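Local coordinates for periplasmic binding protein (Sulfurospirillum deleyianum, PDB 4PAG), which probably captures a solute in the periplasm for an ABC transporter and is found here with a bound histidine, at residues F219-I222 with I223-D226; L313-E316 with D317-T320. All coordinates share one frame; numbering follows the deposited sequence.

Interaction 1: F219-I222 with I223-D226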
loop_
_atom_site.group_PDB
_atom_site.type_symbol
_atom_site.label_atom_id
_atom_site.label_comp_id
_atom_site.label_asym_id
_atom_site.label_seq_id
_atom_site.Cartn_x
_atom_site.Cartn_y
_atom_site.Cartn_z
ATOM N N PHE A 219 19.244 -13.838 12.535
ATOM C CA PHE A 219 20.139 -12.710 12.780
ATOM C C PHE A 219 21.449 -12.905 12.006
ATOM O O PHE A 219 21.967 -11.975 11.388
ATOM C CB PHE A 219 20.384 -12.564 14.289
ATOM C CG PHE A 219 21.379 -11.499 14.645
ATOM C CD1 PHE A 219 21.145 -10.175 14.315
ATOM C CD2 PHE A 219 22.553 -11.823 15.322
ATOM C CE1 PHE A 219 22.065 -9.193 14.637
ATOM C CE2 PHE A 219 23.470 -10.843 15.654
ATOM C CZ PHE A 219 23.226 -9.525 15.309
ATOM N N GLU A 220 21.941 -14.141 11.996
ATOM C CA GLU A 220 23.210 -14.465 11.362
ATOM C C GLU A 220 23.143 -14.230 9.844
ATOM O O GLU A 220 24.096 -13.747 9.234
ATOM C CB GLU A 220 23.604 -15.905 11.720
ATOM C CG GLU A 220 23.995 -16.100 13.198
ATOM C CD GLU A 220 22.848 -15.938 14.222
ATOM O OE1 GLU A 220 21.658 -16.245 13.915
ATOM O OE2 GLU A 220 23.145 -15.507 15.368
ATOM N N GLN A 221 21.991 -14.527 9.254
ATOM C CA GLN A 221 21.742 -14.279 7.838
ATOM C C GLN A 221 21.699 -12.783 7.490
ATOM O O GLN A 221 22.191 -12.364 6.441
ATOM C CB GLN A 221 20.425 -14.930 7.423
ATOM C CG GLN A 221 20.178 -14.884 5.925
ATOM C CD GLN A 221 21.241 -15.645 5.169
ATOM O OE1 GLN A 221 21.424 -16.828 5.398
ATOM N NE2 GLN A 221 21.956 -14.971 4.281
ATOM N N ILE A 222 21.100 -11.983 8.364
ATOM C CA ILE A 222 21.038 -10.526 8.157
ATOM C C ILE A 222 22.451 -9.931 8.164
ATOM O O ILE A 222 22.780 -9.089 7.328
ATOM C CB ILE A 222 20.152 -9.839 9.213
ATOM C CG1 ILE A 222 18.706 -10.333 9.080
ATOM C CG2 ILE A 222 20.220 -8.319 9.067
ATOM C CD1 ILE A 222 17.831 -10.068 10.288
ATOM N N ILE A 223 23.284 -10.390 9.093
ATOM C CA ILE A 223 24.697 -9.995 9.106
ATOM C C ILE A 223 25.363 -10.316 7.770
ATOM O O ILE A 223 26.078 -9.472 7.218
ATOM C CB ILE A 223 25.477 -10.672 10.250
ATOM C CG1 ILE A 223 25.002 -10.148 11.601
ATOM C CG2 ILE A 223 26.981 -10.443 10.088
ATOM C CD1 ILE A 223 25.594 -10.890 12.783
ATOM N N LEU A 224 25.132 -11.521 7.249
ATOM C CA LEU A 224 25.707 -11.916 5.956
ATOM C C LEU A 224 25.237 -11.010 4.832
ATOM O O LEU A 224 26.031 -10.624 3.981
ATOM C CB LEU A 224 25.379 -13.374 5.609
ATOM C CG LEU A 224 26.105 -14.429 6.430
ATOM C CD1 LEU A 224 25.503 -15.804 6.174
ATOM C CD2 LEU A 224 27.603 -14.428 6.127
ATOM N N TYR A 225 23.949 -10.664 4.842
ATOM C CA TYR A 225 23.382 -9.805 3.814
ATOM C C TYR A 225 23.993 -8.393 3.810
ATOM O O TYR A 225 24.038 -7.746 2.764
ATOM C CB TYR A 225 21.851 -9.730 3.941
ATOM C CG TYR A 225 21.062 -10.952 3.468
ATOM C CD1 TYR A 225 21.535 -11.783 2.447
ATOM C CD2 TYR A 225 19.798 -11.230 4.000
ATOM C CE1 TYR A 225 20.794 -12.874 2.005
ATOM C CE2 TYR A 225 19.043 -12.318 3.558
ATOM C CZ TYR A 225 19.546 -13.137 2.565
ATOM O OH TYR A 225 18.808 -14.217 2.117
ATOM N N ASP A 226 24.454 -7.920 4.969
ATOM C CA ASP A 226 25.171 -6.647 5.071
ATOM C C ASP A 226 24.411 -5.493 4.380
ATOM O O ASP A 226 24.947 -4.827 3.487
ATOM C CB ASP A 226 26.584 -6.821 4.479
ATOM C CG ASP A 226 27.473 -5.588 4.657
ATOM O OD1 ASP A 226 27.298 -4.847 5.643
ATOM O OD2 ASP A 226 28.364 -5.364 3.804
#

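Interaction 2: L313-E316 with D317-T320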
loop_
_atom_site.group_PDB
_atom_site.type_symbol
_atom_site.label_atom_id
_atom_site.label_comp_id
_atom_site.label_asym_id
_atom_site.label_seq_id
_atom_site.Cartn_x
_atom_site.Cartn_y
_atom_site.Cartn_z
ATOM N N LEU A 313 -0.526 19.992 6.084
ATOM C CA LEU A 313 0.428 19.563 7.085
ATOM C C LEU A 313 1.368 20.702 7.439
ATOM O O LEU A 313 1.977 21.309 6.556
ATOM C CB LEU A 313 1.223 18.367 6.558
ATOM C CG LEU A 313 0.409 17.095 6.309
ATOM C CD1 LEU A 313 1.241 16.093 5.530
ATOM C CD2 LEU A 313 -0.058 16.489 7.627
ATOM N N SER A 314 1.473 20.997 8.730
ATOM C CA SER A 314 2.464 21.944 9.235
ATOM C C SER A 314 3.832 21.272 9.282
ATOM O O SER A 314 3.933 20.053 9.167
ATOM C CB SER A 314 2.093 22.390 10.644
ATOM O OG SER A 314 2.236 21.318 11.563
ATOM N N ASN A 315 4.884 22.060 9.483
ATOM C CA ASN A 315 6.214 21.486 9.663
ATOM C C ASN A 315 6.289 20.624 10.925
ATOM O O ASN A 315 6.981 19.609 10.946
ATOM C CB ASN A 315 7.293 22.578 9.666
ATOM C CG ASN A 315 7.499 23.202 8.287
ATOM O OD1 ASN A 315 7.126 22.628 7.262
ATOM N ND2 ASN A 315 8.096 24.383 8.260
ATOM N N GLU A 316 5.553 21.008 11.964
ATOM C CA GLU A 316 5.489 20.195 13.170
ATOM C C GLU A 316 4.767 18.864 12.910
ATOM O O GLU A 316 5.173 17.833 13.442
ATOM C CB GLU A 316 4.826 20.965 14.318
ATOM C CG GLU A 316 4.935 20.288 15.681
ATOM C CD GLU A 316 6.372 20.008 16.111
ATOM O OE1 GLU A 316 7.279 20.801 15.772
ATOM O OE2 GLU A 316 6.595 18.991 16.796
ATOM N N ASP A 317 3.715 18.884 12.089
ATOM C CA ASP A 317 3.026 17.647 11.684
ATOM C C ASP A 317 3.959 16.697 10.956
ATOM O O ASP A 317 3.895 15.485 11.159
ATOM C CB ASP A 317 1.843 17.936 10.746
ATOM C CG ASP A 317 0.703 18.643 11.432
ATOM O OD1 ASP A 317 0.571 18.505 12.666
ATOM O OD2 ASP A 317 -0.066 19.336 10.727
ATOM N N LEU A 318 4.801 17.246 10.083
ATOM C CA LEU A 318 5.727 16.426 9.308
ATOM C C LEU A 318 6.707 15.718 10.228
ATOM O O LEU A 318 7.040 14.552 10.013
ATOM C CB LEU A 318 6.477 17.266 8.281
ATOM C CG LEU A 318 5.670 17.778 7.089
ATOM C CD1 LEU A 318 6.481 18.815 6.327
ATOM C CD2 LEU A 318 5.256 16.641 6.160
ATOM N N LYS A 319 7.148 16.429 11.262
ATOM C CA LYS A 319 8.029 15.863 12.268
ATOM C C LYS A 319 7.295 14.801 13.077
ATOM O O LYS A 319 7.767 13.676 13.199
ATOM C CB LYS A 319 8.548 16.964 13.198
ATOM C CG LYS A 319 9.625 16.496 14.165
ATOM C CD LYS A 319 9.957 17.570 15.192
ATOM C CE LYS A 319 10.754 16.993 16.354
ATOM N NZ LYS A 319 12.105 16.526 15.933
ATOM N N THR A 320 6.132 15.169 13.610
ATOM C CA THR A 320 5.347 14.309 14.494
ATOM C C THR A 320 4.933 12.993 13.852
ATOM O O THR A 320 5.150 11.930 14.418
ATOM C CB THR A 320 4.070 15.035 14.967
ATOM O OG1 THR A 320 4.436 16.191 15.724
ATOM C CG2 THR A 320 3.198 14.125 15.832
#

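Interaction 1: F219-I222 with I223-D226
Gln221 and Tyr225 meet because their first torsions send them to the same spot: CG of Gln221 runs trans to the backbone N (chi1 -172°), while the ring of Tyr225 swings back beside its own N (chi1 -75°), leaning toward the preceding turn. A bend at chi2 of Gln221 then brings NE2 over one face of the tyrosine ring, the amide tilted 50° against it. NE2 of Gln221 sits 3.3 Å from CE1 of Tyr225, above the plane and shifted toward the rim. Further back along the chain, CG of Gln221 makes a CH-pi contact, 4.1 Å from the Tyr225 ring centroid. A lysine in place of Tyr225 would probably leave NE2 of Gln221 without the ring face beneath it and His204 without its hydroxyl partner.

The stretch is the short helix 219-225, which leads into strand 229-232 of the parallel sheet in a periplasmic binding protein fold. Its i to i+4 ladder includes the bond from Ile223 N to Phe219 O at 3.1 Å and the one from Tyr225 N to Gln221 O at 2.9 Å. Asp226 leaves the helix with positive phi, yet its N still reaches Ile222 O at 3.1 Å.

Two residues back along the helix, Ile223 lays its CD1 over a face of the Phe219 ring, a second CH-pi contact, with CE2 of Phe219 the closest ring atom to that methyl at 3.6 Å. Trp247 meets Phe219 edge-to-face, and Lys246 adds a cation-pi contact.

Interaction 2: L313-E316 with D317-T320
The carboxylate of Asp317 is the flat group at the centre of this turn, and Ser314 N approaches it from above its plane, 39° out, to give a 3.0 Å hydrogen bond to OD2 of Asp317. The bond is nearly straight at the hydrogen, 167°. Going the other way, Asp317 N donates to OG of Ser314 at 2.9 Å. This reciprocal pair is a capping box, with Ser314 as N-cap of helix 315-322, the last helix of the chain. Two N-H groups at the helix start are thereby satisfied by side chains, and the negative carboxylate probably also interacts favourably with the helix dipole.

Torsions set up the exchange. OG of Ser314 stands between its own N and carbonyl carbon (chi1 69°), facing the first turn, whereas CG of Asp317 folds back beside its backbone N and carries the carboxylate toward Ser314. The ordinary helical ladder then takes over, with Leu318 N bonded to Ser314 O and Lys319 N to Asn315 O.

On the inner side, CD2 of Leu313 lies against CB of Asp317, and its other methyl, CD1, comes to 4.1 Å from CD2 of Leu318, the two leucine side chains crossing at about a right angle. Leu313 also packs on Tyr305, and Leu318 on Val301, both in helix 297-309.

At the far end, Glu316 O takes two bonds from Thr320: N donates at 2.8 Å, and the hydroxyl OG1 donates at 2.9 Å from above the carbonyl plane.

Interactions 1 and 2 come one after the other in the chain and do not touch: their centres are 35 Å apart and their nearest atoms about 26 Å. Residues 219-226 hold a short surface helix and its exit, their centre 27 Å from that of the chain, whereas residues 313-320 cover the N-cap and start of the final helix, which packs on helix 297-309. The two differ in their relation to the bound histidine. The side chain of Thr320 in interaction 2 is about 7 Å from it, and the next residues of that helix, Tyr321 and Phe322, line the pocket with Lys323. No residue of interaction 1 belongs to the pocket.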